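Local structure of aldehyde dehydrogenase (3I44) at residues A[55-60]-A[200-205]; A[86-91]-A[185-190]; A[157-162]-A[489-494]; A[308-313]-A[410-415]; A[364-369]-A[391-396]. The protein probably oxidises aldehydes to the corresponding carboxylic acids, passing the electrons to NAD(P)+, as other aldehyde dehydrogenases do. The protein carries 1 engineered substitution. All blocks are in the same frame, centred on the assembly; numbering follows the deposited sequence.

In the fold
The five contacts fall into two groups and one outlier. Contacts 2 and 3, with centres about 16 Å apart, touch where helix 174-188 ends beside strands 156-168 and 489-494. Contacts 4 and 5, about 11 Å apart between centres, share the seven-stranded sheet that runs from 367-370 to 454-457. Contact 1 stands alone near a sodium ion, its centre about 25 Å from that of contact 2. Along the chain, contact 2 falls between the segments of contact 1, and contact 5 between those of contact 4. Contact 3 brings the C-terminal strand back across more than 300 residues, to the subunit interface.

Contact 1: residues A[55-60]-A[200-205]; sequences AVISLG and APLSAM
The one ring among the touching residues, the pyrrolidine of Pro201, meets Ile57 through its CG corner, and no aromatic or planar side chain takes part. Two branches of Ile57 converge on that corner: CD1 lies 3.9 Å from Pro201 CG, and Ile57 CG2 comes equally close to the same atom. CG1 of Ile57 stands between the backbone N and the carbonyl carbon (chi1 58°), which leaves CG2 beside the backbone N and lets both branches face the helix. CG2 does further work, approaching Met205 SD at 4.2 Å. Two residues earlier in the strand, Ala55 CB sits against the fork of Leu202, 3.9 Å from CD1 and as far from Leu202 CD2. No hydrogen bond crosses the contact, and all five of the residues that touch are buried. Within segment 200-205, Met205 N donates to Pro201 O at 3.0 Å. Glu112, a residue of the sodium site, binds Ser203 OG and, weakly, Leu202 N, and the side chain of Pro201 is about 6 Å from the ion. The whole is an apolar seam that joins strand 52-58 of the mixed N-terminal sheet to helix 202-213, beside the sodium site formed by Ile46, Glu112 and Ile199.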
# COMPACT_ATOMS: atom_id res chain seq x y z
N ALA A 55 -8.80 -4.57 36.65
CA ALA A 55 -7.78 -3.53 36.65
C ALA A 55 -8.39 -2.22 36.23
O ALA A 55 -9.48 -2.18 35.66
CB ALA A 55 -6.61 -3.89 35.69
N VAL A 56 -7.67 -1.16 36.51
CA VAL A 56 -8.02 0.16 36.01
C VAL A 56 -6.87 0.69 35.17
O VAL A 56 -5.71 0.62 35.57
CB VAL A 56 -8.39 1.15 37.17
CG1 VAL A 56 -7.26 1.26 38.20
CG2 VAL A 56 -8.78 2.54 36.57
N ILE A 57 -7.21 1.23 34.00
CA ILE A 57 -6.24 1.88 33.11
C ILE A 57 -6.67 3.31 32.81
O ILE A 57 -7.78 3.71 33.16
CB ILE A 57 -6.08 1.11 31.75
CG1 ILE A 57 -7.42 0.98 31.01
CG2 ILE A 57 -5.45 -0.24 32.01
CD1 ILE A 57 -7.27 0.78 29.50
N SER A 58 -5.79 4.07 32.16
CA SER A 58 -6.09 5.42 31.72
C SER A 58 -6.30 5.43 30.22
O SER A 58 -5.53 4.79 29.49
CB SER A 58 -4.94 6.37 32.05
OG SER A 58 -4.72 6.45 33.43
N LEU A 59 -7.34 6.13 29.75
CA LEU A 59 -7.53 6.45 28.34
C LEU A 59 -6.80 7.74 28.05
O LEU A 59 -7.14 8.80 28.60
CB LEU A 59 -9.03 6.59 27.99
CG LEU A 59 -9.81 5.27 28.05
CD1 LEU A 59 -11.33 5.44 27.74
CD2 LEU A 59 -9.17 4.21 27.11
N GLY A 60 -5.77 7.65 27.21
CA GLY A 60 -4.93 8.80 26.91
C GLY A 60 -5.61 9.85 26.06
O GLY A 60 -6.65 9.60 25.44
N ALA A 200 -8.48 -5.10 26.41
CA ALA A 200 -7.48 -6.13 26.79
C ALA A 200 -6.05 -5.59 26.71
O ALA A 200 -5.24 -6.07 25.90
CB ALA A 200 -7.63 -7.37 25.88
N PRO A 201 -5.74 -4.54 27.49
CA PRO A 201 -4.46 -3.84 27.37
C PRO A 201 -3.35 -4.40 28.24
O PRO A 201 -2.17 -4.05 28.04
CB PRO A 201 -4.81 -2.44 27.88
CG PRO A 201 -5.73 -2.73 28.98
CD PRO A 201 -6.59 -3.91 28.51
N LEU A 202 -3.71 -5.21 29.22
CA LEU A 202 -2.75 -5.63 30.22
C LEU A 202 -1.61 -6.48 29.63
O LEU A 202 -0.46 -6.33 30.03
CB LEU A 202 -3.44 -6.35 31.39
CG LEU A 202 -4.52 -5.58 32.18
CD1 LEU A 202 -5.12 -6.49 33.24
CD2 LEU A 202 -4.02 -4.27 32.82
N SER A 203 -1.92 -7.32 28.65
CA SER A 203 -0.90 -8.16 28.05
C SER A 203 0.17 -7.30 27.40
O SER A 203 1.34 -7.57 27.57
CB SER A 203 -1.51 -9.17 27.09
OG SER A 203 -2.43 -8.59 26.18
N ALA A 204 -0.27 -6.26 26.68
CA ALA A 204 0.62 -5.27 26.05
C ALA A 204 1.44 -4.50 27.06
O ALA A 204 2.62 -4.23 26.86
CB ALA A 204 -0.19 -4.30 25.16
N MET A 205 0.82 -4.18 28.18
CA MET A 205 1.57 -3.47 29.25
C MET A 205 2.65 -4.37 29.83
O MET A 205 3.75 -3.92 30.11
CB MET A 205 0.59 -2.98 30.33
CG MET A 205 -0.34 -1.93 29.74
SD MET A 205 -1.54 -1.28 30.89
CE MET A 205 -0.49 -0.23 31.93

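Contact 2: residues A[86-91]-A[185-190]; sequences ERLGFV and ALLAGC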
# COMPACT_ATOMS: atom_id res chain seq x y z
N GLU A 86 23.19 -5.53 16.54
CA GLU A 86 22.74 -5.06 17.86
C GLU A 86 21.20 -5.16 18.02
O GLU A 86 20.72 -5.52 19.06
CB GLU A 86 23.07 -3.60 18.04
CG GLU A 86 24.54 -3.18 18.18
CD GLU A 86 24.66 -1.65 18.00
OE1 GLU A 86 25.25 -1.19 17.00
OE2 GLU A 86 24.05 -0.92 18.83
N ARG A 87 20.46 -4.80 16.97
CA ARG A 87 19.00 -4.98 16.95
C ARG A 87 18.56 -6.42 17.13
O ARG A 87 17.63 -6.70 17.88
CB ARG A 87 18.39 -4.44 15.66
CG ARG A 87 18.52 -2.95 15.44
CD ARG A 87 17.99 -2.63 14.05
NE ARG A 87 18.53 -1.39 13.53
CZ ARG A 87 18.41 -0.97 12.29
NH1 ARG A 87 17.78 -1.70 11.38
NH2 ARG A 87 18.93 0.21 11.96
N LEU A 88 19.20 -7.36 16.42
CA LEU A 88 18.91 -8.76 16.64
C LEU A 88 19.19 -9.16 18.10
O LEU A 88 18.43 -9.93 18.69
CB LEU A 88 19.70 -9.63 15.70
CG LEU A 88 19.44 -11.13 15.78
CD1 LEU A 88 18.01 -11.42 15.40
CD2 LEU A 88 20.44 -11.87 14.83
N GLY A 89 20.27 -8.64 18.68
CA GLY A 89 20.60 -8.95 20.07
C GLY A 89 19.51 -8.48 21.03
O GLY A 89 19.19 -9.17 22.00
N PHE A 90 18.92 -7.31 20.76
CA PHE A 90 17.77 -6.89 21.57
C PHE A 90 16.57 -7.82 21.43
O PHE A 90 15.89 -8.11 22.41
CB PHE A 90 17.34 -5.46 21.26
CG PHE A 90 18.22 -4.42 21.91
CD1 PHE A 90 18.18 -4.22 23.30
CD2 PHE A 90 19.05 -3.62 21.14
CE1 PHE A 90 18.98 -3.27 23.91
CE2 PHE A 90 19.86 -2.64 21.75
CZ PHE A 90 19.81 -2.46 23.12
N VAL A 91 16.28 -8.24 20.22
CA VAL A 91 15.15 -9.15 19.97
C VAL A 91 15.36 -10.53 20.62
O VAL A 91 14.44 -11.12 21.18
CB VAL A 91 14.86 -9.25 18.47
CG1 VAL A 91 13.82 -10.40 18.15
CG2 VAL A 91 14.37 -7.88 18.00
N ALA A 185 9.33 -3.99 13.37
CA ALA A 185 9.59 -2.55 13.42
C ALA A 185 10.94 -2.28 14.11
O ALA A 185 11.73 -1.48 13.63
CB ALA A 185 8.42 -1.79 14.14
N LEU A 186 11.20 -2.98 15.21
CA LEU A 186 12.53 -2.99 15.82
C LEU A 186 13.63 -3.37 14.82
O LEU A 186 14.59 -2.62 14.60
CB LEU A 186 12.53 -3.91 17.04
CG LEU A 186 11.71 -3.37 18.23
CD1 LEU A 186 11.65 -4.41 19.38
CD2 LEU A 186 12.21 -1.95 18.70
N LEU A 187 13.47 -4.52 14.18
CA LEU A 187 14.54 -5.04 13.30
C LEU A 187 14.81 -4.11 12.11
O LEU A 187 15.96 -3.93 11.71
CB LEU A 187 14.17 -6.46 12.87
CG LEU A 187 14.14 -7.51 13.96
CD1 LEU A 187 13.49 -8.83 13.44
CD2 LEU A 187 15.58 -7.75 14.53
N ALA A 188 13.74 -3.47 11.60
CA ALA A 188 13.82 -2.53 10.49
C ALA A 188 14.53 -1.21 10.88
O ALA A 188 14.95 -0.46 10.00
CB ALA A 188 12.43 -2.23 9.92
N GLY A 189 14.67 -0.95 12.17
CA GLY A 189 15.28 0.31 12.65
C GLY A 189 14.30 1.45 12.91
O GLY A 189 14.71 2.63 13.03
N CYS A 190 13.01 1.12 12.98
CA CYS A 190 11.96 2.10 13.31
C CYS A 190 11.81 2.28 14.81
O CYS A 190 12.15 1.38 15.56
CB CYS A 190 10.62 1.65 12.76
SG CYS A 190 10.53 1.57 11.00
O HOH W 1 17.50 0.52 9.21
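Leu186 opens the second segment's share of the contact: its carbonyl oxygen lies 3.4 Å from Arg87 CD, while its CB gives Val91 CG2 a looser neighbour. Leu187 follows with more. Its CD2 packs 3.7 Å from Val91 CG2, the two side chains crossing at about a right angle, and also leans on the backbone of Leu88. Its carbonyl oxygen accepts a hydrogen bond from Arg87 NH1 at 2.9 Å (N-H...O 154°); the oxygen lies at the guanidinium edge, but the donor stands above the carbonyl plane, 36° out of it. Ala188 is reached through water, which accepts from Arg87 NH2 and donates to Ala188 O at 2.8 Å. At Gly189 the helix stops in a Schellman motif with positive phi (92°), Gly189 N returning to Leu186 O and Cys190 N to Ala185 O. With no side chain in the way, Gly189 CA lies 3.4 Å above the guanidinium plane, over its centre. An extended arginine thus spreads over a helix C-terminus, where its positive charge should suit the carbonyl-rich end. Thr82 OG1 takes a bond from Arg87 NE, and Tyr139 OH adds a weak one to Leu187 O. Around this pair, Ile132 and Ile136 of helix 117-141 cover Val91, Met192 of strand 191-195 touches Leu186, and the side chain of Cys190 packs on Ile162 and Val165 of strand 156-168.

Contact 3: residues A[157-162]-A[489-494]; sequences LHYDAI and LDTKAI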
# COMPACT_ATOMS: atom_id res chain seq x y z
N LEU A 157 20.00 -1.84 -4.53
CA LEU A 157 18.78 -1.62 -3.76
C LEU A 157 19.13 -1.50 -2.29
O LEU A 157 19.87 -2.32 -1.74
CB LEU A 157 17.78 -2.74 -4.02
CG LEU A 157 16.38 -2.66 -3.36
CD1 LEU A 157 15.50 -1.63 -4.06
CD2 LEU A 157 15.67 -4.03 -3.37
N HIS A 158 18.63 -0.45 -1.65
CA HIS A 158 18.87 -0.19 -0.22
C HIS A 158 17.52 -0.19 0.47
O HIS A 158 16.52 0.28 -0.10
CB HIS A 158 19.51 1.19 0.03
CG HIS A 158 20.99 1.17 0.22
ND1 HIS A 158 21.65 2.12 0.98
CD2 HIS A 158 21.95 0.35 -0.26
CE1 HIS A 158 22.95 1.87 0.96
NE2 HIS A 158 23.16 0.80 0.21
N TYR A 159 17.46 -0.74 1.68
CA TYR A 159 16.26 -0.69 2.50
C TYR A 159 16.53 0.26 3.65
O TYR A 159 17.57 0.14 4.34
CB TYR A 159 15.88 -2.06 3.08
CG TYR A 159 15.41 -3.08 2.05
CD1 TYR A 159 14.08 -3.19 1.72
CD2 TYR A 159 16.32 -3.90 1.40
CE1 TYR A 159 13.66 -4.09 0.79
CE2 TYR A 159 15.91 -4.82 0.46
CZ TYR A 159 14.58 -4.92 0.16
OH TYR A 159 14.12 -5.83 -0.79
N ASP A 160 15.61 1.20 3.87
CA ASP A 160 15.72 2.19 4.97
C ASP A 160 14.52 2.10 5.93
O ASP A 160 13.37 1.95 5.48
CB ASP A 160 15.69 3.62 4.40
CG ASP A 160 16.99 4.06 3.72
OD1 ASP A 160 18.08 3.76 4.23
OD2 ASP A 160 16.87 4.79 2.70
N ALA A 161 14.77 2.23 7.23
CA ALA A 161 13.68 2.37 8.19
C ALA A 161 12.63 3.39 7.67
O ALA A 161 12.98 4.52 7.35
CB ALA A 161 14.22 2.82 9.53
N ILE A 162 11.37 2.99 7.59
CA ILE A 162 10.31 3.90 7.10
C ILE A 162 10.22 5.15 8.00
O ILE A 162 9.92 6.25 7.51
CB ILE A 162 8.95 3.18 6.89
CG1 ILE A 162 8.06 4.00 5.94
CG2 ILE A 162 8.24 2.91 8.23
CD1 ILE A 162 6.81 3.24 5.30
N LEU A 489 10.05 -0.98 6.00
CA LEU A 489 11.19 -0.44 5.22
C LEU A 489 10.71 0.27 3.97
O LEU A 489 9.75 -0.18 3.36
CB LEU A 489 12.10 -1.61 4.78
CG LEU A 489 12.75 -2.32 5.97
CD1 LEU A 489 13.41 -3.67 5.60
CD2 LEU A 489 13.73 -1.36 6.63
N ASP A 490 11.40 1.35 3.59
CA ASP A 490 11.30 1.94 2.28
C ASP A 490 12.44 1.38 1.45
O ASP A 490 13.55 1.08 1.97
CB ASP A 490 11.43 3.48 2.31
CG ASP A 490 10.10 4.19 2.59
OD1 ASP A 490 9.07 3.75 2.07
OD2 ASP A 490 10.10 5.23 3.32
N THR A 491 12.18 1.26 0.17
CA THR A 491 13.21 0.92 -0.78
C THR A 491 13.79 2.17 -1.45
O THR A 491 13.07 3.12 -1.79
CB THR A 491 12.70 -0.01 -1.87
OG1 THR A 491 11.45 0.46 -2.35
CG2 THR A 491 12.50 -1.47 -1.32
N LYS A 492 15.09 2.08 -1.72
CA LYS A 492 15.84 3.12 -2.39
C LYS A 492 16.73 2.49 -3.47
O LYS A 492 17.55 1.61 -3.18
CB LYS A 492 16.70 3.87 -1.37
CG LYS A 492 17.44 5.06 -1.94
CD LYS A 492 18.57 5.50 -1.05
CE LYS A 492 18.09 6.26 0.10
NZ LYS A 492 19.09 6.38 1.16
N ALA A 493 16.58 2.96 -4.70
CA ALA A 493 17.32 2.45 -5.85
C ALA A 493 18.43 3.45 -6.19
O ALA A 493 18.15 4.61 -6.55
CB ALA A 493 16.40 2.26 -7.03
N ILE A 494 19.69 3.03 -6.01
CA ILE A 494 20.87 3.86 -6.21
C ILE A 494 21.52 3.44 -7.57
O ILE A 494 21.80 2.25 -7.78
CB ILE A 494 21.84 3.76 -5.00
CG1 ILE A 494 21.14 4.15 -3.69
CG2 ILE A 494 23.10 4.62 -5.24
CD1 ILE A 494 21.85 3.69 -2.40
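A strand ladder that reaches the subunit boundary is the theme here: segments 157-162 and 489-494 form an antiparallel pair, with His158 facing Lys492 and Asp160 facing Asp490, and, as in other aldehyde dehydrogenases, this pair probably belongs to the oligomerisation region. Ala493 and Ile494 pair in parallel with a strand of the second subunit, so the sheet continues across the interface. Both hydrogen-bonded pairs are closed by two short bonds, among them His158 N to Lys492 O at 2.8 Å and Asp160 N to Asp490 O at 2.8 Å, the latter nearly straight (168°). On the face carrying His158 and Asp160, Lys492 bends at chi3 (-78°) and brings NZ to Asp160 OD2 at 3.1 Å, a salt bridge whose hydrogen bond is weak; the same ammonium donates to Ala447 O of the second subunit. Asp490 turns its carboxylate to Arg451 and Arg476 of that subunit, while the apolar CG1 of Ile162 lies 3.5 Å from Asp490 OD2. His158 is modelled in two conformers, so the CH-pi contact of Ile494 CD1 over its ring face is provisional. Leu489 CD1 packs on Tyr159 CB at 3.9 Å. On the face that carries Leu157, Tyr159 and Thr491, the last two run alongside each other, with CG2 of Thr491 3.6 Å from CE1 of Tyr159.

Contact 4: residues A[308-313]-A[410-415]; sequences RMLVEQ and SLLPFN
Phe414 supplies the largest bump of this parallel strand pair, and the backbone of the neighbouring strand provides the shelf for it. CG of Phe414 stands between its own backbone N and carbonyl carbon (chi1 69°), which folds the ring back across segment 308-313. One ring face covers Glu312 CA in a CH-pi contact, 3.8 Å from the centroid and 16° off the normal, while Leu310 O lies at the ring edge, 3.5 Å from Phe414 CE2. On the side of the sheet that carries Leu310, Leu412 and Phe414, Leu310 CD2 settles against the CG-CD2 branch of Leu412, 3.7 Å from CG and as far from Leu412 CD2, the two side chains pointing the same way. On the side carrying Met309 and Leu411, Met309 CB touches Leu411 CD1 at 4.1 Å. Where the strands end, Gln313 lies alongside Asn415 and Pro413, its CB 3.3 Å from Asn415 OD1 and its NE2 3.6 Å from Pro413 CB; the two amide planes are 30° apart. Five backbone bonds zip the strands together, from Met309 N to Ser410 O through to Gln313 N to Phe414 O. Leu423 and Ala420 of helix 417-425 cover the Leu412 and Phe414 side, and helix 316-329 covers Val311, Leu411 and Pro413. Helices on both faces of a largely parallel sheet make the three-layer alpha/beta sandwich of the aldehyde dehydrogenase catalytic domain.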
# COMPACT_ATOMS: atom_id res chain seq x y z
N ARG A 308 -18.05 -20.44 7.42
CA ARG A 308 -19.03 -20.91 6.43
C ARG A 308 -18.57 -22.26 5.92
O ARG A 308 -17.58 -22.37 5.18
CB ARG A 308 -19.17 -19.95 5.26
CG ARG A 308 -19.74 -18.58 5.64
CD ARG A 308 -19.80 -17.69 4.41
NE ARG A 308 -18.46 -17.40 3.88
CZ ARG A 308 -18.14 -17.28 2.60
NH1 ARG A 308 -19.05 -17.44 1.65
NH2 ARG A 308 -16.88 -17.05 2.25
N MET A 309 -19.26 -23.32 6.35
CA MET A 309 -18.89 -24.66 5.93
C MET A 309 -19.74 -25.04 4.74
O MET A 309 -20.97 -25.19 4.88
CB MET A 309 -19.04 -25.63 7.08
CG MET A 309 -18.49 -27.05 6.79
SD MET A 309 -18.71 -28.23 8.17
CE MET A 309 -17.38 -27.83 9.28
N LEU A 310 -19.09 -25.21 3.58
CA LEU A 310 -19.78 -25.53 2.33
C LEU A 310 -19.51 -27.00 2.05
O LEU A 310 -18.36 -27.39 1.85
CB LEU A 310 -19.30 -24.62 1.18
CG LEU A 310 -19.05 -23.12 1.51
CD1 LEU A 310 -18.53 -22.39 0.29
CD2 LEU A 310 -20.29 -22.40 2.05
N VAL A 311 -20.56 -27.81 2.12
CA VAL A 311 -20.43 -29.27 2.09
C VAL A 311 -21.05 -29.89 0.84
O VAL A 311 -22.19 -29.57 0.45
CB VAL A 311 -21.05 -29.91 3.34
CG1 VAL A 311 -20.77 -31.43 3.37
CG2 VAL A 311 -20.50 -29.24 4.60
N GLU A 312 -20.30 -30.77 0.19
CA GLU A 312 -20.81 -31.48 -0.97
C GLU A 312 -22.13 -32.21 -0.59
O GLU A 312 -22.27 -32.74 0.52
CB GLU A 312 -19.75 -32.42 -1.53
CG GLU A 312 -20.10 -33.07 -2.87
CD GLU A 312 -18.87 -33.70 -3.56
OE1 GLU A 312 -18.89 -33.80 -4.79
OE2 GLU A 312 -17.86 -34.05 -2.90
N GLN A 313 -23.12 -32.16 -1.47
CA GLN A 313 -24.49 -32.65 -1.17
C GLN A 313 -24.48 -34.04 -0.54
O GLN A 313 -25.08 -34.25 0.52
CB GLN A 313 -25.37 -32.65 -2.43
CG GLN A 313 -26.84 -32.98 -2.17
CD GLN A 313 -27.51 -31.95 -1.30
OE1 GLN A 313 -27.89 -32.23 -0.16
NE2 GLN A 313 -27.63 -30.73 -1.82
N SER A 410 -22.08 -21.72 10.26
CA SER A 410 -23.11 -21.81 9.24
C SER A 410 -22.80 -22.91 8.20
O SER A 410 -21.74 -22.86 7.57
CB SER A 410 -23.24 -20.44 8.54
OG SER A 410 -23.65 -19.44 9.45
N LEU A 411 -23.71 -23.88 8.03
CA LEU A 411 -23.58 -24.95 7.02
C LEU A 411 -24.55 -24.74 5.89
O LEU A 411 -25.72 -24.35 6.12
CB LEU A 411 -23.89 -26.34 7.60
CG LEU A 411 -22.82 -27.13 8.32
CD1 LEU A 411 -22.30 -26.28 9.45
CD2 LEU A 411 -23.37 -28.48 8.83
N LEU A 412 -24.10 -25.07 4.70
CA LEU A 412 -24.96 -25.17 3.53
C LEU A 412 -24.31 -26.13 2.52
O LEU A 412 -23.11 -26.35 2.56
CB LEU A 412 -25.17 -23.81 2.91
CG LEU A 412 -23.95 -22.92 2.65
CD1 LEU A 412 -24.30 -22.00 1.52
CD2 LEU A 412 -23.49 -22.11 3.93
N PRO A 413 -25.12 -26.73 1.63
CA PRO A 413 -24.60 -27.68 0.66
C PRO A 413 -24.23 -27.07 -0.67
O PRO A 413 -24.65 -25.95 -0.99
CB PRO A 413 -25.77 -28.64 0.46
CG PRO A 413 -26.96 -27.73 0.54
CD PRO A 413 -26.59 -26.66 1.59
N PHE A 414 -23.41 -27.79 -1.44
CA PHE A 414 -23.21 -27.46 -2.84
C PHE A 414 -23.27 -28.74 -3.66
O PHE A 414 -23.07 -29.82 -3.13
CB PHE A 414 -21.90 -26.71 -3.09
CG PHE A 414 -20.67 -27.54 -2.87
CD1 PHE A 414 -20.14 -28.31 -3.92
CD2 PHE A 414 -20.04 -27.56 -1.64
CE1 PHE A 414 -18.99 -29.07 -3.72
CE2 PHE A 414 -18.90 -28.32 -1.43
CZ PHE A 414 -18.37 -29.06 -2.47
N ASN A 415 -23.52 -28.57 -4.96
CA ASN A 415 -23.62 -29.68 -5.89
C ASN A 415 -22.49 -29.77 -6.90
O ASN A 415 -22.13 -30.87 -7.29
CB ASN A 415 -24.96 -29.61 -6.61
CG ASN A 415 -26.12 -29.87 -5.68
OD1 ASN A 415 -26.28 -30.97 -5.15
ND2 ASN A 415 -26.93 -28.83 -5.44

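Contact 5: residues A[364-369]-A[391-396]; sequences EGATLV and ADVKPH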
# COMPACT_ATOMS: atom_id res chain seq x y z
N GLU A 364 -34.51 -15.34 10.10
CA GLU A 364 -34.40 -15.38 8.64
C GLU A 364 -34.69 -16.76 8.08
O GLU A 364 -34.68 -16.96 6.86
CB GLU A 364 -33.04 -14.83 8.16
CG GLU A 364 -32.97 -13.30 8.31
CD GLU A 364 -31.67 -12.68 7.82
OE1 GLU A 364 -30.65 -13.38 7.78
OE2 GLU A 364 -31.66 -11.47 7.51
N GLY A 365 -34.96 -17.71 8.97
CA GLY A 365 -35.37 -19.03 8.55
C GLY A 365 -34.27 -20.06 8.33
O GLY A 365 -34.53 -21.06 7.68
N ALA A 366 -33.06 -19.86 8.88
CA ALA A 366 -32.04 -20.93 8.80
C ALA A 366 -32.46 -22.05 9.75
O ALA A 366 -33.15 -21.78 10.72
CB ALA A 366 -30.63 -20.41 9.15
N THR A 367 -32.07 -23.29 9.49
CA THR A 367 -32.28 -24.38 10.48
C THR A 367 -31.33 -24.28 11.69
O THR A 367 -30.10 -24.42 11.53
CB THR A 367 -32.08 -25.74 9.84
OG1 THR A 367 -32.91 -25.81 8.69
CG2 THR A 367 -32.42 -26.90 10.82
N LEU A 368 -31.88 -24.07 12.88
CA LEU A 368 -31.12 -24.14 14.11
C LEU A 368 -30.88 -25.60 14.49
O LEU A 368 -31.81 -26.30 14.90
CB LEU A 368 -31.82 -23.40 15.25
CG LEU A 368 -31.14 -23.38 16.62
CD1 LEU A 368 -29.76 -22.71 16.57
CD2 LEU A 368 -32.04 -22.69 17.64
N VAL A 369 -29.61 -26.04 14.37
CA VAL A 369 -29.25 -27.44 14.61
C VAL A 369 -28.99 -27.70 16.07
O VAL A 369 -29.45 -28.71 16.59
CB VAL A 369 -28.02 -27.85 13.78
CG1 VAL A 369 -27.58 -29.31 14.11
CG2 VAL A 369 -28.31 -27.67 12.31
N ALA A 391 -27.85 -24.71 9.76
CA ALA A 391 -27.80 -25.41 8.48
C ALA A 391 -28.83 -24.79 7.54
O ALA A 391 -29.63 -23.95 7.97
CB ALA A 391 -28.04 -26.93 8.64
N ASP A 392 -28.79 -25.19 6.26
CA ASP A 392 -29.62 -24.58 5.22
C ASP A 392 -29.50 -23.04 5.24
O ASP A 392 -30.50 -22.33 5.15
CB ASP A 392 -31.06 -25.04 5.39
CG ASP A 392 -31.14 -26.55 5.58
OD1 ASP A 392 -30.54 -27.25 4.73
OD2 ASP A 392 -31.73 -27.02 6.59
N VAL A 393 -28.27 -22.54 5.38
CA VAL A 393 -28.04 -21.10 5.38
C VAL A 393 -28.00 -20.66 3.93
O VAL A 393 -27.53 -21.40 3.07
CB VAL A 393 -26.75 -20.72 6.11
CG1 VAL A 393 -26.52 -19.19 6.03
CG2 VAL A 393 -26.80 -21.21 7.58
N LYS A 394 -28.54 -19.49 3.66
CA LYS A 394 -28.62 -18.96 2.30
C LYS A 394 -27.75 -17.69 2.23
O LYS A 394 -27.59 -17.00 3.25
CB LYS A 394 -30.06 -18.59 1.97
CG LYS A 394 -31.06 -19.74 2.01
CD LYS A 394 -30.96 -20.60 0.77
CE LYS A 394 -31.88 -21.83 0.85
NZ LYS A 394 -33.24 -21.45 0.35
N PRO A 395 -27.23 -17.37 1.03
CA PRO A 395 -26.35 -16.21 0.81
C PRO A 395 -26.87 -14.85 1.30
O PRO A 395 -26.06 -13.97 1.60
CB PRO A 395 -26.16 -16.17 -0.72
CG PRO A 395 -26.35 -17.59 -1.16
CD PRO A 395 -27.45 -18.11 -0.24
N HIS A 396 -28.19 -14.65 1.36
CA HIS A 396 -28.70 -13.33 1.76
C HIS A 396 -28.75 -13.18 3.26
O HIS A 396 -28.94 -12.08 3.77
CB HIS A 396 -30.11 -13.10 1.18
CG HIS A 396 -31.15 -13.98 1.81
ND1 HIS A 396 -31.56 -15.16 1.24
CD2 HIS A 396 -31.81 -13.86 2.98
CE1 HIS A 396 -32.45 -15.74 2.03
NE2 HIS A 396 -32.61 -14.98 3.10
O HOH W 2 -30.37 -10.57 5.48
O HOH W 3 -33.22 -22.31 5.05
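Thr367 OG1 donates to Asp392 OD2 at 2.7 Å, the shortest direct polar bond between the two segments. The hydroxyl lies beside its own backbone N (chi1 -53°), and the carboxylate receives it on the anti lone pair, away from its other oxygen, which is bound by Tyr316 OH. Next to this link, Thr367 and Ala391 form an antiparallel hydrogen-bonded pair. Ala391 N reaches Thr367 O at 2.9 Å in a fairly straight bond (163°); the return bond, from Thr367 N to Ala391 O, is more bent (136°) and tilted from the carbonyl plane. Apolar contact is slight: Val369 CG2 meets Ala391 CB at 3.8 Å, and Ala366 CB rests against Val393 CG2. Two waters add bridges. One molecule donates to both Gly365 O and Asp392 O, and another to Glu364 OE2 at 2.6 Å and to His396 O, while Glu364 OE1 accepts from Arg398 N. Gly365 itself ends helix 348-363 in a Schellman motif, just before strand 367-370 begins at the margin of the sheet. Two hydroxyl partners, one on each oxygen of Asp392, would favour its ionised form, and between these two segments polar bonds outnumber apolar contacts.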